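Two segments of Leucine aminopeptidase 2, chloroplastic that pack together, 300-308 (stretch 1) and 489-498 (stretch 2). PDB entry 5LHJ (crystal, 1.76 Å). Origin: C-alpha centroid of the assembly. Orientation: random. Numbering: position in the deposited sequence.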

# COMPACT_ATOMS: atom_id res chain seq x y z
N ARG A 300 45.03 -25.08 -4.49
CA ARG A 300 46.10 -24.42 -3.71
C ARG A 300 46.28 -25.03 -2.33
O ARG A 300 47.41 -25.20 -1.88
N LEU A 301 45.17 -25.32 -1.66
CA LEU A 301 45.22 -25.89 -0.31
C LEU A 301 45.61 -27.36 -0.32
O LEU A 301 46.19 -27.85 0.65
N GLY A 302 45.29 -28.06 -1.40
CA GLY A 302 45.62 -29.47 -1.55
C GLY A 302 44.95 -30.38 -0.54
O GLY A 302 45.61 -31.25 0.04
N LEU A 303 43.64 -30.22 -0.34
CA LEU A 303 42.90 -31.06 0.60
C LEU A 303 42.70 -32.45 0.03
O LEU A 303 42.41 -32.57 -1.16
N PRO A 304 42.84 -33.50 0.86
CA PRO A 304 42.60 -34.89 0.43
C PRO A 304 41.10 -35.21 0.46
O PRO A 304 40.63 -35.96 1.31
N LEU A 305 40.37 -34.61 -0.48
CA LEU A 305 38.92 -34.63 -0.49
C LEU A 305 38.43 -34.37 -1.90
O LEU A 305 38.89 -33.43 -2.55
N ARG A 306 37.52 -35.20 -2.38
CA ARG A 306 36.89 -35.00 -3.67
C ARG A 306 35.68 -34.08 -3.48
O ARG A 306 34.86 -34.34 -2.60
N VAL A 307 35.58 -33.03 -4.28
CA VAL A 307 34.47 -32.07 -4.17
C VAL A 307 33.89 -31.79 -5.55
O VAL A 307 34.62 -31.43 -6.47
N ARG A 308 32.57 -31.95 -5.67
CA ARG A 308 31.85 -31.66 -6.90
C ARG A 308 30.91 -30.48 -6.70
O ARG A 308 30.06 -30.53 -5.81
N LEU A 489 32.68 -22.26 3.77
CA LEU A 489 32.77 -23.47 2.96
C LEU A 489 34.18 -24.05 2.98
O LEU A 489 34.36 -25.25 3.17
N ILE A 490 35.18 -23.19 2.79
CA ILE A 490 36.57 -23.65 2.82
C ILE A 490 36.92 -24.28 4.17
O ILE A 490 37.49 -25.37 4.21
N GLU A 491 36.57 -23.62 5.27
CA GLU A 491 36.83 -24.19 6.59
C GLU A 491 36.06 -25.50 6.87
O GLU A 491 36.58 -26.41 7.52
N THR A 492 34.83 -25.59 6.35
CA THR A 492 34.05 -26.82 6.44
C THR A 492 34.73 -27.97 5.70
O THR A 492 34.89 -29.07 6.24
N LEU A 493 35.16 -27.70 4.48
CA LEU A 493 35.83 -28.72 3.68
C LEU A 493 37.16 -29.15 4.33
O LEU A 493 37.50 -30.35 4.28
N ARG A 494 37.89 -28.20 4.93
CA ARG A 494 39.14 -28.52 5.66
C ARG A 494 38.86 -29.49 6.81
O ARG A 494 39.54 -30.52 6.95
N ALA A 495 37.85 -29.17 7.62
CA ALA A 495 37.46 -30.04 8.74
C ALA A 495 37.01 -31.42 8.29
O ALA A 495 37.41 -32.42 8.89
N LEU A 496 36.19 -31.49 7.24
CA LEU A 496 35.73 -32.78 6.70
C LEU A 496 36.88 -33.63 6.17
O LEU A 496 36.87 -34.85 6.32
N SER A 497 37.87 -32.98 5.55
CA SER A 497 39.03 -33.68 4.98
C SER A 497 39.92 -34.29 6.06
O SER A 497 40.57 -35.31 5.82
N GLU A 498 39.97 -33.66 7.24
CA GLU A 498 40.75 -34.18 8.36
C GLU A 498 40.10 -35.44 8.92
O GLU A 498 40.76 -36.48 9.04

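The contact is a small apolar one, in which alternate residues of a segment leaving a helix and entering a strand lay their side chains along one side of a helix, with no hydrogen bond crossing between the two stretches and 447 Å² buried in all. Stretch 1 ends a helix at Leu 301, turns at Gly 302, whose positive phi of 64° suits glycine, and becomes a strand from Arg 306; stretch 2 is helical throughout. Leu 301, Leu 303, Leu 305 and Val 307 all point their CA-to-CB bonds toward the helix, whereas Arg 300, Gly 302, Arg 306 and Arg 308 make no contact with it. From the helix, Leu 493 and Ser 497, one turn apart, point toward stretch 1, and Ile 490 and Arg 494 add contacts from bonds directed sideways and away.

Leu 301 (chi1 m, chi2 t) sets its CD1 3.6 Å from CG2 of Ile 490 (m, t), while its CD2 lies 3.9 Å from NH1 of Arg 494. Arg 494 starts away from stretch 1, but its m, t, p chain brings the end nearer, so that the guanidinium meets the leucine methyl obliquely. Leu 303, also m, t, is buried against the helix backbone: its CD1 is 3.8 Å from C of Leu 493 and 3.7 Å from N of Arg 494, and its CD2 is 3.7 Å from OG of Ser 497. The same CD2 comes within 4.0 Å of CG of Arg 494, so the aliphatic part of the arginine also serves the apolar contact.

Leu 493 (m, t) is shared by three residues of stretch 1. Its CB is 4.0 Å from CD1 of Leu 303, and its CD2 receives CD2 of Leu 305 at 3.8 Å and CG2 of Val 307 (chi1 t) at 4.1 Å. Leu 305 takes a different rotamer, t, p, and its CD2 also rests 3.5 Å from O of Leu 493, a carbonyl already used by the helical hydrogen bond from N of Ser 497.

The CA atoms of Leu 305 and Ser 497 are 5.6 Å apart, the closest CA pairing of the two stretches. CB of Ser 497 lies 4.0 Å from CB of Leu 305 and 3.9 Å from CD of Pro 304, an exposed residue whose CA-to-CB bond points sideways. The serine hydroxyl finds its polar partner within its own helix: in the p rotamer, OG donates to O of Arg 494 at 2.7 Å.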

# COMPACT_ATOMS: atom_id res chain seq x y z
CB ARG A 300 45.80 -22.93 -3.56
CG ARG A 300 46.76 -22.13 -2.67
CD ARG A 300 48.14 -22.03 -3.29
NE ARG A 300 48.82 -20.78 -2.89
CZ ARG A 300 49.82 -20.66 -2.02
NH1 ARG A 300 50.36 -21.72 -1.40
NH2 ARG A 300 50.31 -19.45 -1.77
CB LEU A 301 43.87 -25.72 0.40
CG LEU A 301 43.38 -24.28 0.58
CD1 LEU A 301 41.97 -24.25 1.16
CD2 LEU A 301 44.33 -23.44 1.43
CB LEU A 303 41.53 -30.47 0.93
CG LEU A 303 41.49 -29.12 1.63
CD1 LEU A 303 40.04 -28.75 1.92
CD2 LEU A 303 42.31 -29.16 2.92
CB PRO A 304 43.38 -35.70 1.47
CG PRO A 304 43.23 -34.90 2.72
CD PRO A 304 43.28 -33.46 2.28
CB LEU A 305 38.39 -33.51 0.44
CG LEU A 305 36.90 -33.43 0.73
CD1 LEU A 305 36.48 -34.61 1.57
CD2 LEU A 305 36.56 -32.14 1.46
CB ARG A 306 36.43 -36.33 -4.24
CG ARG A 306 35.94 -36.26 -5.67
CD ARG A 306 35.65 -37.68 -6.14
NE ARG A 306 35.30 -37.73 -7.56
CZ ARG A 306 34.85 -38.83 -8.20
NH1 ARG A 306 34.69 -39.99 -7.55
NH2 ARG A 306 34.56 -38.76 -9.50
CB VAL A 307 34.90 -30.75 -3.49
CG1 VAL A 307 33.68 -29.88 -3.21
CG2 VAL A 307 35.66 -31.03 -2.20
CB ARG A 308 31.07 -32.90 -7.31
CG ARG A 308 29.98 -32.68 -8.35
CD ARG A 308 30.45 -32.46 -9.78
NE ARG A 308 31.08 -33.67 -10.33
CZ ARG A 308 30.44 -34.77 -10.74
NH1 ARG A 308 29.12 -34.88 -10.64
NH2 ARG A 308 31.16 -35.78 -11.23
CB LEU A 489 32.35 -23.23 1.51
CG LEU A 489 30.86 -23.05 1.22
CD1 LEU A 489 30.72 -22.70 -0.25
CD2 LEU A 489 30.02 -24.26 1.58
CB ILE A 490 37.57 -22.53 2.46
CG1 ILE A 490 37.40 -22.11 1.00
CG2 ILE A 490 39.01 -22.98 2.71
CD1 ILE A 490 38.14 -20.84 0.63
CB GLU A 491 36.59 -23.15 7.69
CG GLU A 491 37.68 -22.11 7.78
CD GLU A 491 39.01 -22.64 8.32
OE1 GLU A 491 39.05 -23.72 8.95
OE2 GLU A 491 40.04 -21.97 8.12
CB THR A 492 32.63 -26.62 5.91
OG1 THR A 492 31.99 -25.60 6.69
CG2 THR A 492 31.81 -27.88 5.99
CB LEU A 493 36.06 -28.22 2.25
CG LEU A 493 34.76 -27.97 1.46
CD1 LEU A 493 35.04 -27.15 0.22
CD2 LEU A 493 34.06 -29.27 1.09
CB ARG A 494 39.83 -27.26 6.20
CG ARG A 494 40.50 -26.40 5.13
CD ARG A 494 40.95 -25.03 5.65
NE ARG A 494 42.11 -25.15 6.53
CZ ARG A 494 43.39 -25.19 6.16
NH1 ARG A 494 43.75 -25.11 4.87
NH2 ARG A 494 44.34 -25.31 7.09
CB ALA A 495 36.40 -29.37 9.59
CB LEU A 496 34.68 -32.58 5.61
CG LEU A 496 33.32 -32.02 6.07
CD1 LEU A 496 32.50 -31.61 4.87
CD2 LEU A 496 32.56 -33.04 6.91
CB SER A 497 39.86 -32.75 4.09
OG SER A 497 40.65 -31.86 4.85
CB GLU A 498 40.91 -33.12 9.45
CG GLU A 498 41.82 -31.97 9.03
CD GLU A 498 41.64 -30.70 9.86
OE1 GLU A 498 40.88 -30.71 10.85
OE2 GLU A 498 42.26 -29.68 9.50